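Local structure of microcin B17-processing protein McbD (Escherichia coli str. K-12 substr. MG1655, 6GRH) at residues T28-W33 against K49-A54; R62-E67 against V127-D132; R112-F117 against V340-E345; C151-S156 against S350-T355. The protein is needed to process the inactive microcin B17 precursor McbA into the active peptide antibiotic, and belongs to the YcaO family of ATP-dependent cyclodehydratases. The protein carries 1 engineered substitution. All coordinates share one frame; numbering follows the deposited sequence.

Contact 1 (T28-W33 against K49-A54)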
loop_
_atom_site.group_PDB
_atom_site.type_symbol
_atom_site.label_atom_id
_atom_site.label_comp_id
_atom_site.label_asym_id
_atom_site.label_seq_id
_atom_site.Cartn_x
_atom_site.Cartn_y
_atom_site.Cartn_z
ATOM N N THR E 28 15.916 23.965 -4.889
ATOM C CA THR E 28 15.368 22.931 -5.717
ATOM C C THR E 28 15.549 23.379 -7.156
ATOM O O THR E 28 15.371 24.558 -7.460
ATOM C CB THR E 28 13.871 22.746 -5.404
ATOM O OG1 THR E 28 13.734 22.218 -4.084
ATOM C CG2 THR E 28 13.171 21.791 -6.386
ATOM N N PHE E 29 15.838 22.410 -8.028
ATOM C CA PHE E 29 16.022 22.616 -9.439
ATOM C C PHE E 29 14.999 21.757 -10.160
ATOM O O PHE E 29 14.895 20.550 -9.883
ATOM C CB PHE E 29 17.425 22.172 -9.811
ATOM C CG PHE E 29 17.739 22.292 -11.280
ATOM C CD1 PHE E 29 18.152 23.516 -11.836
ATOM C CD2 PHE E 29 17.643 21.179 -12.120
ATOM C CE1 PHE E 29 18.444 23.616 -13.196
ATOM C CE2 PHE E 29 17.956 21.272 -13.473
ATOM C CZ PHE E 29 18.359 22.488 -14.011
ATOM N N SER E 30 14.242 22.367 -11.064
ATOM C CA SER E 30 13.232 21.655 -11.860
ATOM C C SER E 30 13.489 21.938 -13.320
ATOM O O SER E 30 13.857 23.045 -13.675
ATOM C CB SER E 30 11.809 22.091 -11.496
ATOM O OG SER E 30 11.490 21.750 -10.153
ATOM N N GLN E 31 13.263 20.935 -14.167
ATOM C CA GLN E 31 13.626 21.054 -15.559
ATOM C C GLN E 31 12.599 20.351 -16.451
ATOM O O GLN E 31 12.068 19.306 -16.083
ATOM C CB GLN E 31 15.018 20.463 -15.758
ATOM C CG GLN E 31 15.560 20.594 -17.164
ATOM C CD GLN E 31 17.035 20.232 -17.274
ATOM O OE1 GLN E 31 17.870 21.100 -17.441
ATOM N NE2 GLN E 31 17.347 18.962 -17.179
ATOM N N ILE E 32 12.305 20.968 -17.593
ATOM C CA ILE E 32 11.513 20.370 -18.640
ATOM C C ILE E 32 12.388 20.153 -19.873
ATOM O O ILE E 32 13.057 21.068 -20.315
ATOM C CB ILE E 32 10.283 21.228 -18.960
ATOM C CG1 ILE E 32 9.328 21.155 -17.762
ATOM C CG2 ILE E 32 9.596 20.764 -20.244
ATOM C CD1 ILE E 32 8.178 22.110 -17.789
ATOM N N TRP E 33 12.391 18.933 -20.404
ATOM C CA TRP E 33 13.115 18.601 -21.629
ATOM C C TRP E 33 12.060 18.268 -22.688
ATOM O O TRP E 33 11.064 17.599 -22.398
ATOM C CB TRP E 33 14.106 17.446 -21.393
ATOM C CG TRP E 33 14.819 16.901 -22.638
ATOM C CD1 TRP E 33 15.903 17.445 -23.260
ATOM C CD2 TRP E 33 14.499 15.702 -23.379
ATOM N NE1 TRP E 33 16.265 16.679 -24.344
ATOM C CE2 TRP E 33 15.433 15.598 -24.434
ATOM C CE3 TRP E 33 13.532 14.707 -23.241
ATOM C CZ2 TRP E 33 15.413 14.548 -25.364
ATOM C CZ3 TRP E 33 13.506 13.657 -24.170
ATOM C CH2 TRP E 33 14.446 13.589 -25.215
ATOM N N LYS E 49 8.040 27.371 -6.292
ATOM C CA LYS E 49 8.509 28.393 -7.248
ATOM C C LYS E 49 9.391 27.784 -8.337
ATOM O O LYS E 49 9.335 28.218 -9.482
ATOM C CB LYS E 49 9.268 29.532 -6.554
ATOM C CG LYS E 49 8.346 30.427 -5.737
ATOM C CD LYS E 49 9.117 31.416 -4.854
ATOM N N SER E 50 10.203 26.780 -7.987
ATOM C CA SER E 50 11.051 26.116 -8.983
ATOM C C SER E 50 10.206 25.312 -9.999
ATOM O O SER E 50 10.489 25.327 -11.204
ATOM C CB SER E 50 12.061 25.202 -8.303
ATOM O OG SER E 50 12.607 24.253 -9.200
ATOM N N ILE E 51 9.170 24.648 -9.500
ATOM C CA ILE E 51 8.252 23.898 -10.317
ATOM C C ILE E 51 7.465 24.858 -11.209
ATOM O O ILE E 51 7.344 24.629 -12.404
ATOM C CB ILE E 51 7.274 23.049 -9.468
ATOM C CG1 ILE E 51 8.045 22.017 -8.623
ATOM C CG2 ILE E 51 6.233 22.394 -10.357
ATOM C CD1 ILE E 51 7.191 21.316 -7.589
ATOM N N GLN E 52 6.917 25.905 -10.599
ATOM C CA GLN E 52 6.152 26.925 -11.326
ATOM C C GLN E 52 6.993 27.630 -12.382
ATOM O O GLN E 52 6.506 27.872 -13.479
ATOM C CB GLN E 52 5.525 27.962 -10.392
ATOM C CG GLN E 52 4.375 27.398 -9.593
ATOM C CD GLN E 52 3.931 28.297 -8.456
ATOM O OE1 GLN E 52 4.735 29.066 -7.936
ATOM N NE2 GLN E 52 2.660 28.172 -8.040
ATOM N N GLY E 53 8.240 27.932 -12.029
ATOM C CA GLY E 53 9.183 28.579 -12.901
ATOM C C GLY E 53 9.567 27.726 -14.093
ATOM O O GLY E 53 9.688 28.256 -15.195
ATOM N N ALA E 54 9.812 26.429 -13.888
ATOM C CA ALA E 54 10.196 25.565 -15.003
ATOM C C ALA E 54 9.050 25.462 -15.992
ATOM O O ALA E 54 9.294 25.518 -17.206
ATOM C CB ALA E 54 10.612 24.196 -14.539
#

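Contact 2 (R62-E67 against V127-D132)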
loop_
_atom_site.group_PDB
_atom_site.type_symbol
_atom_site.label_atom_id
_atom_site.label_comp_id
_atom_site.label_asym_id
_atom_site.label_seq_id
_atom_site.Cartn_x
_atom_site.Cartn_y
_atom_site.Cartn_z
ATOM N N ARG E 62 8.474 27.970 -25.560
ATOM C CA ARG E 62 7.716 27.302 -26.600
ATOM C C ARG E 62 6.907 28.299 -27.432
ATOM O O ARG E 62 6.842 28.190 -28.667
ATOM C CB ARG E 62 6.800 26.220 -26.036
ATOM C CG ARG E 62 6.083 25.450 -27.137
ATOM C CD ARG E 62 5.221 24.337 -26.557
ATOM N NE ARG E 62 4.117 24.828 -25.717
ATOM C CZ ARG E 62 3.108 24.068 -25.280
ATOM N NH1 ARG E 62 3.014 22.759 -25.568
ATOM N NH2 ARG E 62 2.161 24.613 -24.579
ATOM N N HIS E 63 6.311 29.278 -26.771
ATOM C CA HIS E 63 5.530 30.268 -27.488
ATOM C C HIS E 63 6.367 31.077 -28.520
ATOM O O HIS E 63 6.023 31.154 -29.710
ATOM C CB HIS E 63 4.871 31.238 -26.516
ATOM C CG HIS E 63 4.030 32.264 -27.201
ATOM N ND1 HIS E 63 2.775 31.983 -27.697
ATOM C CD2 HIS E 63 4.264 33.572 -27.465
ATOM C CE1 HIS E 63 2.263 33.085 -28.221
ATOM N NE2 HIS E 63 3.145 34.064 -28.093
ATOM N N PHE E 64 7.445 31.675 -28.028
ATOM C CA PHE E 64 8.279 32.582 -28.832
ATOM C C PHE E 64 9.113 31.836 -29.871
ATOM O O PHE E 64 9.265 32.331 -30.995
ATOM C CB PHE E 64 9.124 33.489 -27.933
ATOM C CG PHE E 64 8.302 34.493 -27.191
ATOM C CD1 PHE E 64 7.822 35.624 -27.852
ATOM C CD2 PHE E 64 7.979 34.324 -25.850
ATOM C CE1 PHE E 64 7.051 36.562 -27.178
ATOM C CE2 PHE E 64 7.203 35.259 -25.181
ATOM C CZ PHE E 64 6.730 36.370 -25.851
ATOM N N PHE E 65 9.578 30.634 -29.539
ATOM C CA PHE E 65 10.365 29.805 -30.488
ATOM C C PHE E 65 9.539 28.998 -31.491
ATOM O O PHE E 65 9.974 28.781 -32.633
ATOM C CB PHE E 65 11.307 28.843 -29.733
ATOM C CG PHE E 65 12.569 29.482 -29.236
ATOM C CD1 PHE E 65 12.586 30.230 -28.059
ATOM C CD2 PHE E 65 13.752 29.330 -29.946
ATOM C CE1 PHE E 65 13.752 30.816 -27.612
ATOM C CE2 PHE E 65 14.924 29.940 -29.510
ATOM C CZ PHE E 65 14.924 30.680 -28.354
ATOM N N ASN E 66 8.363 28.525 -31.093
ATOM C CA ASN E 66 7.704 27.456 -31.870
ATOM C C ASN E 66 6.314 27.772 -32.341
ATOM O O ASN E 66 5.788 26.988 -33.158
ATOM C CB ASN E 66 7.533 26.180 -31.049
ATOM C CG ASN E 66 8.823 25.577 -30.555
ATOM O OD1 ASN E 66 8.793 24.897 -29.530
ATOM N ND2 ASN E 66 9.935 25.787 -31.246
ATOM N N GLU E 67 5.681 28.820 -31.814
ATOM C CA GLU E 67 4.211 28.921 -31.889
ATOM C C GLU E 67 3.594 30.228 -32.390
ATOM O O GLU E 67 2.352 30.305 -32.443
ATOM C CB GLU E 67 3.613 28.595 -30.529
ATOM C CG GLU E 67 3.800 27.151 -30.096
ATOM C CD GLU E 67 3.160 26.863 -28.742
ATOM O OE1 GLU E 67 2.841 27.813 -27.974
ATOM O OE2 GLU E 67 2.989 25.672 -28.400
ATOM N N VAL E 127 8.940 40.165 -36.788
ATOM C CA VAL E 127 10.341 39.743 -36.872
ATOM C C VAL E 127 11.137 39.971 -35.563
ATOM O O VAL E 127 12.110 39.267 -35.282
ATOM C CB VAL E 127 11.043 40.419 -38.057
ATOM C CG1 VAL E 127 11.319 41.900 -37.773
ATOM C CG2 VAL E 127 12.315 39.666 -38.442
ATOM N N ILE E 128 10.719 40.956 -34.777
ATOM C CA ILE E 128 11.354 41.227 -33.487
ATOM C C ILE E 128 10.996 40.173 -32.407
ATOM O O ILE E 128 11.795 39.910 -31.514
ATOM C CB ILE E 128 11.018 42.660 -33.005
ATOM C CG1 ILE E 128 11.491 43.664 -34.063
ATOM C CG2 ILE E 128 11.695 42.967 -31.670
ATOM C CD1 ILE E 128 10.937 45.053 -33.882
ATOM N N ILE E 129 9.816 39.574 -32.527
ATOM C CA ILE E 129 9.226 38.744 -31.482
ATOM C C ILE E 129 9.397 37.241 -31.682
ATOM O O ILE E 129 9.688 36.520 -30.732
ATOM C CB ILE E 129 7.738 39.107 -31.337
ATOM C CG1 ILE E 129 7.616 40.094 -30.185
ATOM C CG2 ILE E 129 6.887 37.876 -31.081
ATOM C CD1 ILE E 129 6.788 41.319 -30.486
ATOM N N ALA E 130 9.224 36.780 -32.915
ATOM C CA ALA E 130 9.301 35.356 -33.230
ATOM C C ALA E 130 10.772 34.891 -33.299
ATOM O O ALA E 130 11.564 35.507 -33.988
ATOM C CB ALA E 130 8.602 35.117 -34.560
ATOM N N LEU E 131 11.133 33.822 -32.595
ATOM C CA LEU E 131 12.534 33.395 -32.584
ATOM C C LEU E 131 12.872 32.414 -33.713
ATOM O O LEU E 131 14.038 32.334 -34.135
ATOM C CB LEU E 131 12.933 32.888 -31.200
ATOM C CG LEU E 131 13.313 34.053 -30.268
ATOM C CD1 LEU E 131 13.053 35.414 -30.890
ATOM C CD2 LEU E 131 12.572 33.937 -28.959
ATOM N N ASP E 132 11.856 31.753 -34.273
ATOM C CA ASP E 132 12.078 30.838 -35.406
ATOM C C ASP E 132 12.351 31.608 -36.712
ATOM O O ASP E 132 12.090 32.806 -36.795
ATOM C CB ASP E 132 10.859 29.944 -35.602
ATOM C CG ASP E 132 9.675 30.706 -36.153
ATOM O OD1 ASP E 132 9.064 31.498 -35.394
ATOM O OD2 ASP E 132 9.378 30.554 -37.361
HETATM O O HOH W 1 7.396 31.167 -33.223
#

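Contact 3 (R112-F117 against V340-E345). With EDO (1,2-ethanediol), chain N.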
loop_
_atom_site.group_PDB
_atom_site.type_symbol
_atom_site.label_atom_id
_atom_site.label_comp_id
_atom_site.label_asym_id
_atom_site.label_seq_id
_atom_site.Cartn_x
_atom_site.Cartn_y
_atom_site.Cartn_z
ATOM N N ARG E 112 0.135 41.758 -32.581
ATOM C CA ARG E 112 -0.658 42.656 -31.761
ATOM C C ARG E 112 0.215 43.251 -30.641
ATOM O O ARG E 112 1.140 42.598 -30.155
ATOM C CB ARG E 112 -1.899 41.924 -31.206
ATOM C CG ARG E 112 -1.584 40.929 -30.086
ATOM C CD ARG E 112 -2.774 40.071 -29.708
ATOM N NE ARG E 112 -3.054 39.028 -30.677
ATOM C CZ ARG E 112 -2.353 37.900 -30.815
ATOM N NH1 ARG E 112 -1.266 37.638 -30.081
ATOM N NH2 ARG E 112 -2.725 37.027 -31.739
ATOM N N ALA E 113 -0.062 44.496 -30.266
ATOM C CA ALA E 113 0.607 45.121 -29.133
ATOM C C ALA E 113 -0.212 46.278 -28.600
ATOM O O ALA E 113 -1.138 46.763 -29.270
ATOM C CB ALA E 113 1.999 45.590 -29.531
ATOM N N PHE E 114 0.120 46.734 -27.407
ATOM C CA PHE E 114 -0.376 48.030 -26.951
ATOM C C PHE E 114 0.741 48.856 -26.354
ATOM O O PHE E 114 1.723 48.307 -25.859
ATOM C CB PHE E 114 -1.554 47.871 -25.976
ATOM C CG PHE E 114 -1.247 47.079 -24.729
ATOM C CD1 PHE E 114 -0.724 47.712 -23.587
ATOM C CD2 PHE E 114 -1.547 45.727 -24.655
ATOM C CE1 PHE E 114 -0.471 46.988 -22.423
ATOM C CE2 PHE E 114 -1.289 45.006 -23.499
ATOM C CZ PHE E 114 -0.761 45.644 -22.376
ATOM N N ASN E 115 0.597 50.175 -26.422
ATOM C CA ASN E 115 1.564 51.092 -25.831
ATOM C C ASN E 115 1.501 50.964 -24.305
ATOM O O ASN E 115 0.428 51.054 -23.704
ATOM C CB ASN E 115 1.277 52.537 -26.296
ATOM C CG ASN E 115 2.255 53.562 -25.720
ATOM O OD1 ASN E 115 2.172 53.944 -24.547
ATOM N ND2 ASN E 115 3.167 54.033 -26.556
ATOM N N LEU E 116 2.658 50.757 -23.685
ATOM C CA LEU E 116 2.756 50.520 -22.242
ATOM C C LEU E 116 2.096 51.619 -21.379
ATOM O O LEU E 116 1.547 51.328 -20.315
ATOM C CB LEU E 116 4.230 50.376 -21.841
ATOM C CG LEU E 116 4.578 50.119 -20.370
ATOM C CD1 LEU E 116 4.011 48.795 -19.923
ATOM C CD2 LEU E 116 6.092 50.129 -20.155
ATOM N N PHE E 117 2.142 52.856 -21.852
ATOM C CA PHE E 117 1.671 54.003 -21.077
ATOM C C PHE E 117 0.240 54.433 -21.417
ATOM O O PHE E 117 -0.546 54.712 -20.513
ATOM C CB PHE E 117 2.626 55.172 -21.266
ATOM C CG PHE E 117 4.071 54.791 -21.128
ATOM C CD1 PHE E 117 4.571 54.405 -19.898
ATOM C CD2 PHE E 117 4.917 54.800 -22.231
ATOM C CE1 PHE E 117 5.904 54.043 -19.763
ATOM C CE2 PHE E 117 6.247 54.440 -22.108
ATOM C CZ PHE E 117 6.745 54.068 -20.870
ATOM N N VAL E 340 3.902 46.569 -25.523
ATOM C CA VAL E 340 3.710 45.271 -24.953
ATOM C C VAL E 340 3.096 44.387 -26.028
ATOM O O VAL E 340 1.923 44.552 -26.371
ATOM C CB VAL E 340 2.759 45.341 -23.749
ATOM C CG1 VAL E 340 2.629 43.978 -23.110
ATOM C CG2 VAL E 340 3.224 46.386 -22.733
ATOM N N TYR E 341 3.885 43.442 -26.547
ATOM C CA TYR E 341 3.327 42.332 -27.291
ATOM C C TYR E 341 2.621 41.446 -26.306
ATOM O O TYR E 341 3.131 41.210 -25.190
ATOM C CB TYR E 341 4.405 41.504 -27.989
ATOM C CG TYR E 341 3.925 40.136 -28.377
ATOM C CD1 TYR E 341 3.147 39.952 -29.504
ATOM C CD2 TYR E 341 4.246 39.029 -27.609
ATOM C CE1 TYR E 341 2.709 38.696 -29.878
ATOM C CE2 TYR E 341 3.784 37.756 -27.939
ATOM C CZ TYR E 341 3.022 37.585 -29.078
ATOM O OH TYR E 341 2.570 36.324 -29.407
ATOM N N TYR E 342 1.475 40.913 -26.709
ATOM C CA TYR E 342 0.734 40.005 -25.825
ATOM C C TYR E 342 0.032 38.928 -26.613
ATOM O O TYR E 342 -0.317 39.113 -27.792
ATOM C CB TYR E 342 -0.252 40.791 -24.935
ATOM C CG TYR E 342 -1.408 41.359 -25.694
ATOM C CD1 TYR E 342 -1.302 42.575 -26.337
ATOM C CD2 TYR E 342 -2.597 40.645 -25.810
ATOM C CE1 TYR E 342 -2.359 43.078 -27.084
ATOM C CE2 TYR E 342 -3.658 41.133 -26.544
ATOM C CZ TYR E 342 -3.538 42.328 -27.196
ATOM O OH TYR E 342 -4.608 42.807 -27.930
ATOM N N ALA E 343 -0.106 37.773 -25.966
ATOM C CA ALA E 343 -0.909 36.659 -26.459
ATOM C C ALA E 343 -1.510 35.975 -25.220
ATOM O O ALA E 343 -0.996 36.118 -24.085
ATOM C CB ALA E 343 -0.075 35.684 -27.236
ATOM N N ARG E 344 -2.636 35.315 -25.421
ATOM C CA ARG E 344 -3.288 34.594 -24.344
ATOM C C ARG E 344 -4.026 33.364 -24.839
ATOM O O ARG E 344 -4.464 33.291 -25.996
ATOM C CB ARG E 344 -4.174 35.504 -23.504
ATOM C CG ARG E 344 -5.497 35.916 -24.126
ATOM C CD ARG E 344 -5.326 36.561 -25.477
ATOM N NE ARG E 344 -6.486 37.345 -25.881
ATOM C CZ ARG E 344 -6.587 37.996 -27.042
ATOM N NH1 ARG E 344 -5.615 37.917 -27.948
ATOM N NH2 ARG E 344 -7.682 38.726 -27.308
ATOM N N GLU E 345 -4.144 32.391 -23.934
ATOM C CA GLU E 345 -4.746 31.084 -24.238
ATOM C C GLU E 345 -5.535 30.584 -23.025
ATOM O O GLU E 345 -5.047 30.633 -21.889
ATOM C CB GLU E 345 -3.644 30.058 -24.597
ATOM C CG GLU E 345 -2.885 30.425 -25.860
ATOM C CD GLU E 345 -1.729 29.503 -26.216
ATOM O OE1 GLU E 345 -1.131 28.845 -25.303
ATOM O OE2 GLU E 345 -1.420 29.463 -27.435
HETATM C C1 EDO N . -6.643 39.231 -31.209
HETATM O O1 EDO N . -7.631 38.278 -30.805
HETATM C C2 EDO N . -6.624 40.478 -30.325
HETATM O O2 EDO N . -7.799 40.583 -29.514
HETATM O O HOH W 2 0.639 35.863 -31.272
HETATM O O HOH W 3 -4.166 45.211 -29.241
#

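Contact 4 (C151-S156 against S350-T355). With EDO (1,2-ethanediol), chain Q.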
loop_
_atom_site.group_PDB
_atom_site.type_symbol
_atom_site.label_atom_id
_atom_site.label_comp_id
_atom_site.label_asym_id
_atom_site.label_seq_id
_atom_site.Cartn_x
_atom_site.Cartn_y
_atom_site.Cartn_z
ATOM N N CYS E 151 10.739 38.956 -22.482
ATOM C CA CYS E 151 9.681 37.947 -22.639
ATOM C C CYS E 151 9.276 37.402 -21.281
ATOM O O CYS E 151 10.128 37.225 -20.403
ATOM C CB CYS E 151 10.152 36.782 -23.490
ATOM S SG CYS E 151 10.363 37.162 -25.251
ATOM N N SER E 152 7.980 37.149 -21.109
ATOM C CA SER E 152 7.460 36.583 -19.864
ATOM C C SER E 152 6.187 35.785 -20.105
ATOM O O SER E 152 5.517 35.946 -21.132
ATOM C CB SER E 152 7.208 37.683 -18.825
ATOM O OG SER E 152 7.297 37.160 -17.513
ATOM N N PHE E 153 5.900 34.902 -19.148
ATOM C CA PHE E 153 4.698 34.074 -19.142
ATOM C C PHE E 153 4.124 34.100 -17.741
ATOM O O PHE E 153 4.868 33.937 -16.769
ATOM C CB PHE E 153 5.034 32.639 -19.532
ATOM C CG PHE E 153 3.903 31.677 -19.336
ATOM C CD1 PHE E 153 2.931 31.519 -20.313
ATOM C CD2 PHE E 153 3.789 30.942 -18.159
ATOM C CE1 PHE E 153 1.895 30.633 -20.139
ATOM C CE2 PHE E 153 2.743 30.048 -17.978
ATOM C CZ PHE E 153 1.800 29.878 -18.974
ATOM N N HIS E 154 2.817 34.301 -17.612
ATOM C CA HIS E 154 2.185 34.162 -16.303
ATOM C C HIS E 154 0.695 33.917 -16.399
ATOM O O HIS E 154 0.127 34.045 -17.465
ATOM C CB HIS E 154 2.438 35.431 -15.471
ATOM C CG HIS E 154 2.662 35.141 -14.017
ATOM N ND1 HIS E 154 1.624 35.001 -13.115
ATOM C CD2 HIS E 154 3.805 34.896 -13.325
ATOM C CE1 HIS E 154 2.119 34.704 -11.925
ATOM N NE2 HIS E 154 3.439 34.639 -12.025
ATOM N N GLY E 155 0.068 33.562 -15.271
ATOM C CA GLY E 155 -1.381 33.397 -15.171
ATOM C C GLY E 155 -2.235 34.650 -15.122
ATOM O O GLY E 155 -3.460 34.567 -15.218
ATOM N N SER E 156 -1.614 35.821 -14.986
ATOM C CA SER E 156 -2.342 37.101 -15.075
ATOM C C SER E 156 -1.559 38.060 -15.947
ATOM O O SER E 156 -0.321 38.018 -15.981
ATOM C CB SER E 156 -2.642 37.691 -13.685
ATOM O OG SER E 156 -1.556 38.396 -13.103
ATOM N N SER E 350 -9.329 29.662 -16.859
ATOM C CA SER E 350 -8.379 30.756 -16.716
ATOM C C SER E 350 -7.748 31.073 -18.063
ATOM O O SER E 350 -7.934 30.354 -19.039
ATOM C CB SER E 350 -7.268 30.356 -15.719
ATOM O OG SER E 350 -7.853 30.010 -14.475
ATOM N N LEU E 351 -6.995 32.149 -18.084
ATOM C CA LEU E 351 -6.156 32.528 -19.218
ATOM C C LEU E 351 -4.723 32.548 -18.734
ATOM O O LEU E 351 -4.458 32.997 -17.609
ATOM C CB LEU E 351 -6.527 33.915 -19.732
ATOM C CG LEU E 351 -7.854 33.978 -20.457
ATOM C CD1 LEU E 351 -8.282 35.404 -20.646
ATOM C CD2 LEU E 351 -7.775 33.292 -21.807
ATOM N N VAL E 352 -3.831 32.040 -19.557
ATOM C CA VAL E 352 -2.393 32.247 -19.394
ATOM C C VAL E 352 -1.968 33.279 -20.442
ATOM O O VAL E 352 -2.596 33.374 -21.507
ATOM C CB VAL E 352 -1.591 30.948 -19.481
ATOM C CG1 VAL E 352 -2.063 29.956 -18.397
ATOM C CG2 VAL E 352 -1.616 30.293 -20.893
ATOM N N TRP E 353 -0.894 34.017 -20.120
ATOM C CA TRP E 353 -0.464 35.230 -20.817
ATOM C C TRP E 353 0.990 35.123 -21.219
ATOM O O TRP E 353 1.836 34.684 -20.414
ATOM C CB TRP E 353 -0.643 36.427 -19.906
ATOM C CG TRP E 353 -2.086 36.653 -19.655
ATOM C CD1 TRP E 353 -2.846 36.086 -18.678
ATOM C CD2 TRP E 353 -2.964 37.434 -20.451
ATOM N NE1 TRP E 353 -4.145 36.484 -18.811
ATOM C CE2 TRP E 353 -4.248 37.304 -19.900
ATOM C CE3 TRP E 353 -2.788 38.236 -21.592
ATOM C CZ2 TRP E 353 -5.353 37.968 -20.423
ATOM C CZ3 TRP E 353 -3.900 38.896 -22.120
ATOM C CH2 TRP E 353 -5.154 38.769 -21.523
ATOM N N TYR E 354 1.271 35.510 -22.454
ATOM C CA TYR E 354 2.633 35.649 -22.954
ATOM C C TYR E 354 2.795 37.121 -23.279
ATOM O O TYR E 354 1.891 37.719 -23.907
ATOM C CB TYR E 354 2.844 34.828 -24.222
ATOM C CG TYR E 354 2.336 33.419 -24.146
ATOM C CD1 TYR E 354 1.008 33.123 -24.419
ATOM C CD2 TYR E 354 3.189 32.367 -23.825
ATOM C CE1 TYR E 354 0.533 31.800 -24.361
ATOM C CE2 TYR E 354 2.737 31.056 -23.755
ATOM C CZ TYR E 354 1.418 30.771 -24.040
ATOM O OH TYR E 354 0.974 29.466 -23.987
ATOM N N THR E 355 3.897 37.716 -22.840
ATOM C CA THR E 355 4.145 39.126 -23.120
ATOM C C THR E 355 5.601 39.336 -23.480
ATOM O O THR E 355 6.470 38.598 -23.013
ATOM C CB THR E 355 3.843 40.042 -21.910
ATOM O OG1 THR E 355 4.464 39.498 -20.748
ATOM C CG2 THR E 355 2.352 40.180 -21.676
HETATM C C1 EDO Q . -7.317 34.635 -15.389
HETATM O O1 EDO Q . -6.222 33.777 -15.730
HETATM C C2 EDO Q . -7.368 35.802 -16.371
HETATM O O2 EDO Q . -6.054 36.203 -16.781
#

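Contact 1 (T28-W33 against K49-A54)
Ser30 and Ser50 meet through their hydroxyls: Ser30 OG donates to Ser50 OG at 2.9 Å. Ser50 OG, turned toward strand 28-33 by a chi1 of 162° that sets it anti to its backbone N, also lies 3.3 Å from Thr28 O and is hydrogen-bonded to Ala43 O on the neighbouring strand, where Ala43 pairs with the backbone of Ser30. One hydroxyl thus ties the helix to two adjacent strands. Ser30 N lies close to it as well, but at an angle too poor for a bond. One turn on, Ala54 CB rests on the strand backbone, 3.5 Å from Ser30 O, and beyond it the tip of Ile32, CD1, reaches Ala54 O at 3.6 Å. These small side chains let the segment axes approach to 7.3 Å at 22°, nearly parallel. Around them, Met18 packs on Thr28 and Ser30, while Trp215 of the McbB chain packs on Ile32. Helix 47-66 thereby packs against a face of the four-stranded antiparallel sheet 4-5, 15-18, 28-33, 41-45.

Contact 2 (R62-E67 against V127-D132)
Phe64 O, near the C-terminal end of helix 47-66, accepts an almost straight hydrogen bond from Leu131 N (2.9 Å, 176° at the hydrogen), the donor standing above the carbonyl plane. Leu131 then covers the Phe65 ring: its CB sits 3.8 Å from the centroid, nearly on the ring normal, in a CH-pi contact. In the conformer described, one of two, Leu131 CD2 lies 3.6 Å from Phe65 CE1 and equally near Phe64 CB, a less certain placement. Phe64 CD1, in turn, meets Ile129 O at the ring edge (3.5 Å). Asp132 brings CB to 3.3 Å from Phe65 O, and its OD1 accepts a hydrogen bond from a water that also donates to Phe64 O. The same OD1 is hydrogen-bonded to Thr135, and Phe208 of the McbB chain meets the Phe65 ring. Phe64 O therefore accepts two hydrogen bonds, one from Leu131 N and one from the water that bridges to Asp132 OD1, so the loop is fixed to the helix end by polar bonds set among aromatic and aliphatic contacts.

Contact 3 (R112-F117 against V340-E345)
Arg112 reaches across the neighbouring strand to bond its backbone with a side chain: NH1 donates to Tyr342 O (2.9 Å, 164°), in the carbonyl plane and on a lone pair. Chi1 (74°) sets CG between the backbone N and the carbonyl carbon, near Tyr342 CZ. CD lies over that ring's face, 3.7 Å from the centroid, a CH-pi contact. NH1 also donates to a water hydrogen-bonded to Tyr341 OH, which is bonded to His63 NE2 too. Arg344 NH1 comes within 3.9 Å of Arg112 NE, a like-charge approach; Thr31 O of the McbB chain accepts from Arg344 NE. Regular pairing is confined to Phe114 and Val340: Val340 N donates to Phe114 O at 2.8 Å. Phe114 N donates to Val340 O at 3.0 Å. Val340 CB lies over the Phe114 ring face. The axes of segments 112-115 and 340-345 run antiparallel but splayed, at 136°; helix 157-180 packs on Phe114 and Leu116, strand 350-358 flanks 339-347, and Ser35 of the McbB chain bonds Tyr342 OH.

Contact 4 (C151-S156 against S350-T355)
O1 of a bound 1,2-ethanediol, probably from the crystallisation liquor, is gripped where the strands part: it accepts from Leu351 N at 3.0 Å and lies 2.7 Å from Leu351 O and 2.9 Å from Gly155 O, and its proton could serve either carbonyl. Those two carbonyl oxygens, both acceptors, are 3.0 Å apart and cannot bond each other; the hydroxyl lies near both. The diol's O2 accepts from Trp353 NE1 (2.8 Å, 161°) at the edge of the indole, and Glu19 of the McbB chain also bonds the diol. Away from it the strands pair regularly, with two backbone hydrogen bonds each between Ser152 and Thr355 and between His154 and Trp353. On the face of Phe153 and Tyr354, the two rings lie side by side, pointing the same way, with planes at 52°. Phe153 CE1 lies 3.6 Å from Val352 CB. Phe59 of helix 47-66 stacks on Phe153 and His63 on Tyr354, while helix 157-180, whose N-cap is Ser156, its OG accepting from Asp159 N, meets Trp353 and Thr355 on the other face. An antiparallel strand pair between helices 47-66 and 157-180 is the outcome, within the YcaO domain.

Overall arrangement
All four contacts are largely buried, but contact 4 has an exposed end at His154 and Gly155. Contacts 1 and 2 share helix 47-66, using its early and final turns, with centres 21 Å apart: the first joins the helix to the N-terminal sheet through small side chains, the second joins its end to a loop through aromatic contacts. Contacts 3 and 4 are strand pairings in one sheet, linked where 339-347 adjoins 350-358 and by Glu345 OE1 to Tyr354 OH; an arginine supplements the splayed pair, whereas backbone bonds carry the regular one. Contact 2 touches both, with His63 bonded to Tyr341 and packed on Tyr354. McbB reaches every contact.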